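2,3-dihydroxy-2,3-dihydrophenylpropionate dehydrogenase (Pseudomonas sp. MC1, PDB 5XTG) is a short-chain dehydrogenase that probably oxidises naphthalene dihydrodiol to 1,2-dihydroxynaphthalene, reducing NAD(+) to NADH. Local coordinates at residues A[52-57]-A[71-76]; A[160-165]-A[198-203]; A[98-103]-A[153-158]. All coordinates share one frame; numbering follows the deposited sequence.

Interaction 1 (A[52-57]-A[71-76]). With NAD (nicotinamide-adenine-dinucleotide), chain B.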
loop_
_atom_site.group_PDB
_atom_site.type_symbol
_atom_site.label_atom_id
_atom_site.label_comp_id
_atom_site.label_asym_id
_atom_site.label_seq_id
_atom_site.Cartn_x
_atom_site.Cartn_y
_atom_site.Cartn_z
ATOM N N ALA A 52 21.795 -0.267 25.906
ATOM C CA ALA A 52 20.487 0.322 26.119
ATOM C C ALA A 52 20.637 1.812 26.363
ATOM O O ALA A 52 21.495 2.219 27.146
ATOM C CB ALA A 52 19.797 -0.318 27.311
ATOM N N LEU A 53 19.803 2.609 25.709
ATOM C CA LEU A 53 19.653 4.021 26.010
ATOM C C LEU A 53 18.349 4.217 26.762
ATOM O O LEU A 53 17.284 3.836 26.275
ATOM C CB LEU A 53 19.653 4.859 24.743
ATOM C CG LEU A 53 19.353 6.348 24.949
ATOM C CD1 LEU A 53 20.523 7.020 25.618
ATOM C CD2 LEU A 53 19.058 7.005 23.625
ATOM N N VAL A 54 18.435 4.815 27.937
ATOM C CA VAL A 54 17.273 5.152 28.739
ATOM C C VAL A 54 17.234 6.661 28.898
ATOM O O VAL A 54 18.247 7.348 28.747
ATOM C CB VAL A 54 17.309 4.478 30.106
ATOM C CG1 VAL A 54 17.291 3.019 29.923
ATOM C CG2 VAL A 54 18.574 4.888 30.839
ATOM N N ARG A 55 16.045 7.157 29.250
ATOM C CA ARG A 55 15.767 8.588 29.277
ATOM C C ARG A 55 16.341 9.274 30.526
ATOM O O ARG A 55 16.777 10.424 30.450
ATOM C CB ARG A 55 14.245 8.803 29.199
ATOM C CG ARG A 55 13.770 10.266 29.249
ATOM C CD ARG A 55 13.985 10.977 27.913
ATOM N NE ARG A 55 13.960 12.457 27.959
ATOM C CZ ARG A 55 15.001 13.261 28.267
ATOM N NH1 ARG A 55 16.205 12.774 28.608
ATOM N NH2 ARG A 55 14.842 14.586 28.255
ATOM N N ASN A 56 16.345 8.611 31.680
ATOM C CA ASN A 56 16.525 9.310 32.948
ATOM C C ASN A 56 17.120 8.363 33.977
ATOM O O ASN A 56 17.307 7.169 33.722
ATOM C CB ASN A 56 15.194 9.895 33.468
ATOM C CG ASN A 56 14.113 8.849 33.600
ATOM O OD1 ASN A 56 14.357 7.735 34.058
ATOM N ND2 ASN A 56 12.909 9.201 33.199
ATOM N N GLU A 57 17.386 8.925 35.162
ATOM C CA GLU A 57 17.959 8.184 36.282
ATOM C C GLU A 57 17.035 7.079 36.750
ATOM O O GLU A 57 17.494 5.991 37.104
ATOM C CB GLU A 57 18.231 9.134 37.451
ATOM C CG GLU A 57 19.467 10.012 37.305
ATOM C CD GLU A 57 19.715 10.468 35.853
ATOM O OE1 GLU A 57 18.912 11.279 35.293
ATOM O OE2 GLU A 57 20.714 9.980 35.268
ATOM N N LEU A 71 24.598 -5.243 31.275
ATOM C CA LEU A 71 24.332 -4.368 30.148
ATOM C C LEU A 71 25.320 -3.214 30.113
ATOM O O LEU A 71 26.021 -2.925 31.084
ATOM C CB LEU A 71 22.918 -3.793 30.232
ATOM C CG LEU A 71 21.774 -4.731 30.592
ATOM C CD1 LEU A 71 20.544 -3.873 30.690
ATOM C CD2 LEU A 71 21.598 -5.821 29.555
ATOM N N GLU A 72 25.338 -2.533 28.979
ATOM C CA GLU A 72 25.948 -1.217 28.840
ATOM C C GLU A 72 24.810 -0.210 28.737
ATOM O O GLU A 72 23.971 -0.320 27.837
ATOM C CB GLU A 72 26.858 -1.184 27.611
ATOM C CG GLU A 72 27.889 -0.041 27.541
ATOM C CD GLU A 72 28.882 0.020 28.733
ATOM O OE1 GLU A 72 29.304 -1.027 29.307
ATOM O OE2 GLU A 72 29.235 1.158 29.083
ATOM N N ILE A 73 24.755 0.742 29.674
ATOM C CA ILE A 73 23.622 1.659 29.810
ATOM C C ILE A 73 24.076 3.106 29.672
ATOM O O ILE A 73 25.138 3.494 30.166
ATOM C CB ILE A 73 22.897 1.469 31.154
ATOM C CG1 ILE A 73 22.459 0.018 31.308
ATOM C CG2 ILE A 73 21.705 2.410 31.245
ATOM C CD1 ILE A 73 21.834 -0.307 32.647
ATOM N N VAL A 74 23.223 3.913 29.049
ATOM C CA VAL A 74 23.495 5.309 28.767
ATOM C C VAL A 74 22.214 6.057 29.049
ATOM O O VAL A 74 21.131 5.627 28.638
ATOM C CB VAL A 74 23.944 5.550 27.314
ATOM C CG1 VAL A 74 24.023 7.030 27.015
ATOM C CG2 VAL A 74 25.284 4.942 27.068
ATOM N N VAL A 75 22.330 7.149 29.780
ATOM C CA VAL A 75 21.216 8.021 30.075
ATOM C C VAL A 75 21.386 9.270 29.231
ATOM O O VAL A 75 22.490 9.824 29.156
ATOM C CB VAL A 75 21.170 8.379 31.561
ATOM C CG1 VAL A 75 19.898 9.135 31.843
ATOM C CG2 VAL A 75 21.298 7.102 32.415
ATOM N N GLY A 76 20.313 9.692 28.579
ATOM C CA GLY A 76 20.357 10.907 27.794
ATOM C C GLY A 76 19.137 11.029 26.911
ATOM O O GLY A 76 18.249 10.175 26.911
HETATM P PA NAD B . 6.543 4.061 26.140
HETATM O O1A NAD B . 5.350 4.768 26.815
HETATM O O2A NAD B . 7.093 3.000 26.987
HETATM O O5B NAD B . 7.634 5.199 25.795
HETATM C C5B NAD B . 8.598 5.023 24.760
HETATM C C4B NAD B . 10.063 4.909 25.297
HETATM O O4B NAD B . 10.801 5.801 24.647
HETATM C C3B NAD B . 10.240 5.256 26.813
HETATM O O3B NAD B . 11.233 4.547 27.414
HETATM C C2B NAD B . 10.621 6.752 26.773
HETATM O O2B NAD B . 11.242 7.199 28.087
HETATM C C1B NAD B . 11.461 6.783 25.747
HETATM N N9A NAD B . 11.661 8.170 25.272
HETATM C C8A NAD B . 10.732 9.090 24.976
HETATM N N7A NAD B . 11.364 10.221 24.631
HETATM C C5A NAD B . 12.698 9.999 24.737
HETATM C C6A NAD B . 13.800 10.807 24.508
HETATM N N6A NAD B . 13.649 12.142 24.069
HETATM N N1A NAD B . 15.045 10.374 24.677
HETATM C C2A NAD B . 15.234 9.081 25.073
HETATM N N3A NAD B . 14.147 8.273 25.293
HETATM C C4A NAD B . 12.888 8.738 25.128
HETATM O O3 NAD B . 5.967 3.410 24.746
HETATM P PN NAD B . 6.282 1.956 23.956
HETATM O O1N NAD B . 4.972 1.270 23.710
HETATM O O2N NAD B . 7.232 0.957 24.577
HETATM O O5D NAD B . 6.824 2.486 22.452
HETATM C C5D NAD B . 8.073 2.271 21.849
HETATM C C4D NAD B . 7.774 2.557 20.325
HETATM O O4D NAD B . 6.704 1.862 19.963
HETATM C C3D NAD B . 7.436 4.057 20.017
HETATM O O3D NAD B . 8.116 4.514 18.922
HETATM C C2D NAD B . 5.917 4.058 19.708
HETATM O O2D NAD B . 5.666 5.209 18.815
HETATM C C1D NAD B . 5.671 2.857 19.156
HETATM N N1N NAD B . 4.238 2.424 19.191
HETATM C C2N NAD B . 3.623 1.811 20.272
HETATM C C3N NAD B . 2.251 1.462 20.216
HETATM C C7N NAD B . 1.547 0.802 21.416
HETATM O O7N NAD B . 0.318 0.653 21.414
HETATM N N7N NAD B . 2.396 0.384 22.581
HETATM C C4N NAD B . 1.516 1.718 19.117
HETATM C C5N NAD B . 2.107 2.313 18.047
HETATM C C6N NAD B . 3.468 2.647 18.098
#
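V74 O takes the N-H of V54, with V54 N at 2.9 Å, in a nearly straight bond (169°) and the CA-H of L53 as a weaker second contact; L53 CD1 lies 3.4 Å from the same oxygen. With the bonds from A52 N to E72 O, V74 N to A52 O and G76 N to V54 O, this is the regular ladder of two parallel strands. One face carries L53 and V74, whose CD1 and CG1 meet at 3.8 Å beneath helix 81-95; on the other, V54 CG2 touches both I73 CG2 and V75 CG2, facing helix 57-67, the helix of this beta-alpha-beta crossover.

Past the strand, R55 leaves the sheet with CG anti to its N (chi1 179°) and then bends at chi2 (77°), which carries CD to 3.4 Å from C6A of the NAD adenine. R55 N is hydrogen-bonded to Q59 OE1, and its NH2 has a long, weak ion pair with D77; both partners belong to the NAD site. With an alanine at R55, the adenine would probably lose the aliphatic arm packed against it, and D77 that weak ionic partner. Thus the main-chain ladder fixes the register, while the side chain at the strand end packs its aliphatic part on the adenine, its charge having a weak, long pairing with D77.

Interaction 2 (A[160-165]-A[198-203]). With NAD (nicotinamide-adenine-dinucleotide), chain B.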
loop_
_atom_site.group_PDB
_atom_site.type_symbol
_atom_site.label_atom_id
_atom_site.label_comp_id
_atom_site.label_asym_id
_atom_site.label_seq_id
_atom_site.Cartn_x
_atom_site.Cartn_y
_atom_site.Cartn_z
ATOM N N VAL A 160 1.030 0.913 13.954
ATOM C CA VAL A 160 -0.163 0.743 13.137
ATOM C C VAL A 160 -0.484 2.022 12.385
ATOM O O VAL A 160 -0.990 1.977 11.260
ATOM C CB VAL A 160 -1.344 0.321 14.025
ATOM C CG1 VAL A 160 -1.650 1.438 15.058
ATOM C CG2 VAL A 160 -2.567 0.006 13.167
ATOM N N SER A 161 -0.195 3.181 12.992
ATOM C CA SER A 161 -0.454 4.491 12.401
ATOM C C SER A 161 0.440 4.784 11.211
ATOM O O SER A 161 0.233 5.804 10.551
ATOM C CB SER A 161 -0.254 5.590 13.455
ATOM O OG SER A 161 -1.146 5.425 14.534
ATOM N N SER A 162 1.444 3.942 10.954
ATOM C CA SER A 162 2.159 3.963 9.691
ATOM C C SER A 162 1.313 3.531 8.505
ATOM O O SER A 162 1.718 3.794 7.368
ATOM C CB SER A 162 3.363 3.049 9.758
ATOM O OG SER A 162 4.314 3.542 10.688
ATOM N N HIS A 163 0.176 2.876 8.740
ATOM C CA HIS A 163 -0.613 2.197 7.712
ATOM C C HIS A 163 -2.057 2.649 7.713
ATOM O O HIS A 163 -2.709 2.617 6.671
ATOM C CB HIS A 163 -0.624 0.694 7.936
ATOM C CG HIS A 163 0.739 0.108 8.051
ATOM N ND1 HIS A 163 1.545 -0.113 6.953
ATOM C CD2 HIS A 163 1.466 -0.251 9.135
ATOM C CE1 HIS A 163 2.704 -0.602 7.356
ATOM N NE2 HIS A 163 2.688 -0.684 8.679
ATOM N N ALA A 164 -2.575 3.021 8.883
ATOM C CA ALA A 164 -3.999 3.254 9.061
ATOM C C ALA A 164 -4.223 4.462 9.951
ATOM O O ALA A 164 -3.353 4.840 10.742
ATOM C CB ALA A 164 -4.673 2.037 9.685
ATOM N N VAL A 165 -5.416 5.054 9.829
ATOM C CA VAL A 165 -5.807 6.211 10.632
ATOM C C VAL A 165 -6.452 5.683 11.913
ATOM O O VAL A 165 -6.625 4.471 12.079
ATOM C CB VAL A 165 -6.769 7.151 9.880
ATOM C CG1 VAL A 165 -6.091 7.794 8.651
ATOM C CG2 VAL A 165 -8.015 6.382 9.461
ATOM N N ALA A 198 11.381 -2.807 9.878
ATOM C CA ALA A 198 10.623 -2.182 10.945
ATOM C C ALA A 198 9.558 -3.132 11.453
ATOM O O ALA A 198 9.232 -4.136 10.827
ATOM C CB ALA A 198 9.949 -0.895 10.497
ATOM N N VAL A 199 9.010 -2.768 12.591
ATOM C CA VAL A 199 7.911 -3.459 13.230
ATOM C C VAL A 199 6.859 -2.419 13.544
ATOM O O VAL A 199 7.176 -1.342 14.066
ATOM C CB VAL A 199 8.358 -4.166 14.518
ATOM C CG1 VAL A 199 7.148 -4.898 15.168
ATOM C CG2 VAL A 199 9.499 -5.138 14.216
ATOM N N SER A 200 5.599 -2.769 13.304
ATOM C CA SER A 200 4.479 -1.848 13.472
ATOM C C SER A 200 3.534 -2.401 14.522
ATOM O O SER A 200 2.541 -3.063 14.189
ATOM C CB SER A 200 3.717 -1.629 12.169
ATOM O OG SER A 200 4.481 -0.887 11.243
ATOM N N PRO A 201 3.806 -2.152 15.790
ATOM C CA PRO A 201 2.882 -2.565 16.838
ATOM C C PRO A 201 1.683 -1.636 16.918
ATOM O O PRO A 201 1.709 -0.487 16.478
ATOM C CB PRO A 201 3.734 -2.491 18.111
ATOM C CG PRO A 201 4.819 -1.607 17.804
ATOM C CD PRO A 201 5.011 -1.515 16.328
ATOM N N GLY A 202 0.623 -2.154 17.513
ATOM C CA GLY A 202 -0.525 -1.335 17.837
ATOM C C GLY A 202 -1.327 -1.981 18.939
ATOM O O GLY A 202 -1.270 -3.201 19.138
ATOM N N GLY A 203 -2.064 -1.158 19.672
ATOM C CA GLY A 203 -2.967 -1.654 20.688
ATOM C C GLY A 203 -2.296 -2.511 21.741
ATOM O O GLY A 203 -2.747 -3.626 21.992
HETATM P PA NAD B . 6.543 4.061 26.140
HETATM O O1A NAD B . 5.350 4.768 26.815
HETATM O O2A NAD B . 7.093 3.000 26.987
HETATM O O5B NAD B . 7.634 5.199 25.795
HETATM C C5B NAD B . 8.598 5.023 24.760
HETATM C C4B NAD B . 10.063 4.909 25.297
HETATM O O4B NAD B . 10.801 5.801 24.647
HETATM C C3B NAD B . 10.240 5.256 26.813
HETATM O O3B NAD B . 11.233 4.547 27.414
HETATM C C2B NAD B . 10.621 6.752 26.773
HETATM O O2B NAD B . 11.242 7.199 28.087
HETATM C C1B NAD B . 11.461 6.783 25.747
HETATM N N9A NAD B . 11.661 8.170 25.272
HETATM C C8A NAD B . 10.732 9.090 24.976
HETATM N N7A NAD B . 11.364 10.221 24.631
HETATM C C5A NAD B . 12.698 9.999 24.737
HETATM C C6A NAD B . 13.800 10.807 24.508
HETATM N N6A NAD B . 13.649 12.142 24.069
HETATM N N1A NAD B . 15.045 10.374 24.677
HETATM C C2A NAD B . 15.234 9.081 25.073
HETATM N N3A NAD B . 14.147 8.273 25.293
HETATM C C4A NAD B . 12.888 8.738 25.128
HETATM O O3 NAD B . 5.967 3.410 24.746
HETATM P PN NAD B . 6.282 1.956 23.956
HETATM O O1N NAD B . 4.972 1.270 23.710
HETATM O O2N NAD B . 7.232 0.957 24.577
HETATM O O5D NAD B . 6.824 2.486 22.452
HETATM C C5D NAD B . 8.073 2.271 21.849
HETATM C C4D NAD B . 7.774 2.557 20.325
HETATM O O4D NAD B . 6.704 1.862 19.963
HETATM C C3D NAD B . 7.436 4.057 20.017
HETATM O O3D NAD B . 8.116 4.514 18.922
HETATM C C2D NAD B . 5.917 4.058 19.708
HETATM O O2D NAD B . 5.666 5.209 18.815
HETATM C C1D NAD B . 5.671 2.857 19.156
HETATM N N1N NAD B . 4.238 2.424 19.191
HETATM C C2N NAD B . 3.623 1.811 20.272
HETATM C C3N NAD B . 2.251 1.462 20.216
HETATM C C7N NAD B . 1.547 0.802 21.416
HETATM O O7N NAD B . 0.318 0.653 21.414
HETATM N N7N NAD B . 2.396 0.384 22.581
HETATM C C4N NAD B . 1.516 1.718 19.117
HETATM C C5N NAD B . 2.107 2.313 18.047
HETATM C C6N NAD B . 3.468 2.647 18.098
#
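H163 and S200 meet because each turns its first side-chain bond anti to its own carbonyl carbon: chi1 is -54° for the histidine and -70° for the serine. The ring edge at NE2 then faces S200 OG at 3.1 Å, the hydroxyl lying near the ring plane, in a hydrogen bond whose donor may be either group. S162 CB leans over one face of the imidazole, toward its rim. S200 OG has a further, weak hydrogen bond with S159 O, so the hydroxyl links ring and backbone.

Nearer the cofactor, V160 N donates to P201 O at 3.0 Å, approaching from well above the carbonyl plane, 42° out of it. The same oxygen lies 3.2 Å from NAD C5N. V160 CG1 rests against G202 CA, where a side chain on the glycine would run into V160 CB; P201, the last residue of the strand, and G202 form the Pro-Gly element found at this strand end in many short-chain dehydrogenases. V160 O, for its part, accepts from both H163 N and A164 N, which holds the turn after V160 together. The 160-163 turn is thus tied to the strand by a backbone bond next to the nicotinamide and a side-chain bond farther back, while the glycine leaves room for V160.

Interaction 3 (A[98-103]-A[153-158]). With NAD (nicotinamide-adenine-dinucleotide), chain B.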
loop_
_atom_site.group_PDB
_atom_site.type_symbol
_atom_site.label_atom_id
_atom_site.label_comp_id
_atom_site.label_asym_id
_atom_site.label_seq_id
_atom_site.Cartn_x
_atom_site.Cartn_y
_atom_site.Cartn_z
ATOM N N LEU A 98 29.154 -4.146 16.828
ATOM C CA LEU A 98 27.711 -3.925 16.855
ATOM C C LEU A 98 27.059 -4.646 15.683
ATOM O O LEU A 98 27.418 -4.418 14.526
ATOM C CB LEU A 98 27.388 -2.420 16.788
ATOM C CG LEU A 98 25.896 -2.123 16.659
ATOM C CD1 LEU A 98 25.207 -2.431 17.961
ATOM C CD2 LEU A 98 25.657 -0.717 16.232
ATOM N N ASP A 99 26.068 -5.475 15.970
ATOM C CA ASP A 99 25.420 -6.215 14.899
ATOM C C ASP A 99 24.022 -5.719 14.551
ATOM O O ASP A 99 23.580 -5.942 13.426
ATOM C CB ASP A 99 25.351 -7.703 15.255
ATOM C CG ASP A 99 26.738 -8.364 15.291
ATOM O OD1 ASP A 99 27.381 -8.521 14.216
ATOM O OD2 ASP A 99 27.188 -8.728 16.405
ATOM N N CYS A 100 23.347 -4.991 15.441
ATOM C CA CYS A 100 21.974 -4.593 15.186
ATOM C C CYS A 100 21.668 -3.345 15.984
ATOM O O CYS A 100 21.969 -3.285 17.174
ATOM C CB CYS A 100 21.005 -5.720 15.564
ATOM S SG CYS A 100 19.214 -5.340 15.288
ATOM N N PHE A 101 21.090 -2.345 15.338
ATOM C CA PHE A 101 20.606 -1.161 16.043
ATOM C C PHE A 101 19.082 -1.157 16.019
ATOM O O PHE A 101 18.475 -1.306 14.958
ATOM C CB PHE A 101 21.155 0.127 15.426
ATOM C CG PHE A 101 20.715 1.386 16.172
ATOM C CD1 PHE A 101 21.197 1.654 17.421
ATOM C CD2 PHE A 101 19.819 2.279 15.610
ATOM C CE1 PHE A 101 20.807 2.794 18.103
ATOM C CE2 PHE A 101 19.400 3.382 16.273
ATOM C CZ PHE A 101 19.902 3.663 17.534
ATOM N N ILE A 102 18.466 -0.992 17.182
ATOM C CA ILE A 102 17.029 -0.982 17.287
ATOM C C ILE A 102 16.620 0.405 17.730
ATOM O O ILE A 102 16.748 0.758 18.907
ATOM C CB ILE A 102 16.519 -2.044 18.250
ATOM C CG1 ILE A 102 16.972 -3.423 17.758
ATOM C CG2 ILE A 102 15.005 -1.934 18.314
ATOM C CD1 ILE A 102 16.249 -4.532 18.366
ATOM N N ALA A 103 16.102 1.174 16.786
ATOM C CA ALA A 103 15.618 2.522 17.051
ATOM C C ALA A 103 14.162 2.404 17.469
ATOM O O ALA A 103 13.303 2.011 16.674
ATOM C CB ALA A 103 15.783 3.394 15.817
ATOM N N SER A 153 22.330 -4.948 10.951
ATOM C CA SER A 153 20.990 -4.543 10.563
ATOM C C SER A 153 20.443 -3.461 11.488
ATOM O O SER A 153 20.946 -3.203 12.583
ATOM C CB SER A 153 20.026 -5.741 10.541
ATOM O OG SER A 153 19.747 -6.211 11.849
ATOM N N VAL A 154 19.380 -2.845 11.007
ATOM C CA VAL A 154 18.582 -1.868 11.721
ATOM C C VAL A 154 17.172 -2.397 11.798
ATOM O O VAL A 154 16.607 -2.821 10.787
ATOM C CB VAL A 154 18.544 -0.525 10.986
ATOM C CG1 VAL A 154 17.605 0.419 11.695
ATOM C CG2 VAL A 154 19.918 0.050 10.902
ATOM N N VAL A 155 16.576 -2.282 12.964
ATOM C CA VAL A 155 15.142 -2.437 13.108
ATOM C C VAL A 155 14.586 -1.147 13.702
ATOM O O VAL A 155 15.101 -0.635 14.697
ATOM C CB VAL A 155 14.790 -3.632 13.982
ATOM C CG1 VAL A 155 13.318 -3.816 13.942
ATOM C CG2 VAL A 155 15.519 -4.834 13.488
ATOM N N MET A 156 13.548 -0.628 13.083
ATOM C CA MET A 156 12.871 0.557 13.538
ATOM C C MET A 156 11.494 0.187 14.058
ATOM O O MET A 156 10.804 -0.661 13.475
ATOM C CB MET A 156 12.762 1.561 12.394
ATOM C CG MET A 156 14.021 2.409 12.224
ATOM S SD MET A 156 13.886 3.506 10.825
ATOM C CE MET A 156 14.519 2.392 9.567
ATOM N N THR A 157 11.097 0.813 15.153
ATOM C CA THR A 157 9.724 0.715 15.608
ATOM C C THR A 157 8.889 1.752 14.881
ATOM O O THR A 157 9.075 2.961 15.051
ATOM C CB THR A 157 9.600 0.899 17.114
ATOM O OG1 THR A 157 10.354 -0.116 17.787
ATOM C CG2 THR A 157 8.139 0.782 17.516
ATOM N N ALA A 158 7.943 1.278 14.088
ATOM C CA ALA A 158 6.982 2.112 13.416
ATOM C C ALA A 158 5.682 2.098 14.255
ATOM O O ALA A 158 5.769 2.382 15.448
ATOM C CB ALA A 158 6.797 1.676 11.979
HETATM P PA NAD B . 6.543 4.061 26.140
HETATM O O1A NAD B . 5.350 4.768 26.815
HETATM O O2A NAD B . 7.093 3.000 26.987
HETATM O O5B NAD B . 7.634 5.199 25.795
HETATM C C5B NAD B . 8.598 5.023 24.760
HETATM C C4B NAD B . 10.063 4.909 25.297
HETATM O O4B NAD B . 10.801 5.801 24.647
HETATM C C3B NAD B . 10.240 5.256 26.813
HETATM O O3B NAD B . 11.233 4.547 27.414
HETATM C C2B NAD B . 10.621 6.752 26.773
HETATM O O2B NAD B . 11.242 7.199 28.087
HETATM C C1B NAD B . 11.461 6.783 25.747
HETATM N N9A NAD B . 11.661 8.170 25.272
HETATM C C8A NAD B . 10.732 9.090 24.976
HETATM N N7A NAD B . 11.364 10.221 24.631
HETATM C C5A NAD B . 12.698 9.999 24.737
HETATM C C6A NAD B . 13.800 10.807 24.508
HETATM N N6A NAD B . 13.649 12.142 24.069
HETATM N N1A NAD B . 15.045 10.374 24.677
HETATM C C2A NAD B . 15.234 9.081 25.073
HETATM N N3A NAD B . 14.147 8.273 25.293
HETATM C C4A NAD B . 12.888 8.738 25.128
HETATM O O3 NAD B . 5.967 3.410 24.746
HETATM P PN NAD B . 6.282 1.956 23.956
HETATM O O1N NAD B . 4.972 1.270 23.710
HETATM O O2N NAD B . 7.232 0.957 24.577
HETATM O O5D NAD B . 6.824 2.486 22.452
HETATM C C5D NAD B . 8.073 2.271 21.849
HETATM C C4D NAD B . 7.774 2.557 20.325
HETATM O O4D NAD B . 6.704 1.862 19.963
HETATM C C3D NAD B . 7.436 4.057 20.017
HETATM O O3D NAD B . 8.116 4.514 18.922
HETATM C C2D NAD B . 5.917 4.058 19.708
HETATM O O2D NAD B . 5.666 5.209 18.815
HETATM C C1D NAD B . 5.671 2.857 19.156
HETATM N N1N NAD B . 4.238 2.424 19.191
HETATM C C2N NAD B . 3.623 1.811 20.272
HETATM C C3N NAD B . 2.251 1.462 20.216
HETATM C C7N NAD B . 1.547 0.802 21.416
HETATM O O7N NAD B . 0.318 0.653 21.414
HETATM N N7N NAD B . 2.396 0.384 22.581
HETATM C C4N NAD B . 1.516 1.718 19.117
HETATM C C5N NAD B . 2.107 2.313 18.047
HETATM C C6N NAD B . 3.468 2.647 18.098
#
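The peptide groups of C100-A103 and S153-T157 are the flat units here; they meet edge-on through their N-H and C=O groups, and the side chains stand on the sheet's two faces. The N-H of F101 lies in the carbonyl plane of S153, with F101 N and S153 O 2.9 Å apart. Farther along, V155 N donates to F101 O and A103 N to V155 O, and T157 N closes the ladder on A103 O at 165°. Between these bonds the CA-H groups fill in; C100 CA comes within 3.1 Å of S153 O. At the start of the ladder S153 N binds D99 O, tilted 24° from the carbonyl plane.

On one face stand C100, I102, S153 and V155. C100 SG touches V155 CG2 at 4.1 Å, and helix 248-254 covers both through A254, Y250 and L253. The opposite face bears F101, A103, V154 and M156; A103 CB meets M156 CG at 4.1 Å beneath Y136 of helix 118-148, and the F101 ring packs on S27 and T29 of the neighbouring strand 25-29. Strand 100-103, helix 118-148 and strand 153-157 thus make a beta-alpha-beta crossover at the centre of the Rossmann fold, where every touching residue is buried.

The C-terminal end of strand 153-157 points to NAD. With CG2 anti to the backbone N, T157 sends its methyl toward the nicotinamide ribose, while its hydroxyl turns to Y250 OH and N104 OD1. Just beyond it, A158 O accepts from K176 NZ and approaches NAD C6N at 3.5 Å.

Overall arrangement
From the N terminus, interaction 1 comes first, closing the short helical loop between strands 49-54 and 72-75 at the outer edge of the parallel sheet. Interaction 3 follows, returning the chain after helix 118-148 to lay strand 153-157 beside strand 100-103 near the centre. Interaction 2 then joins the loop just past strand 153-157 to the end of strand 195-201. The three loops lie in series, neither nesting nor crossing. Interactions 2 and 3 touch directly, V199 pairing with M156 and A158, whereas interactions 1 and 2 have centres about 26 Å apart on opposite sides of the chain's centre. NAD spans them, adenine at interaction 1 and nicotinamide at interaction 2.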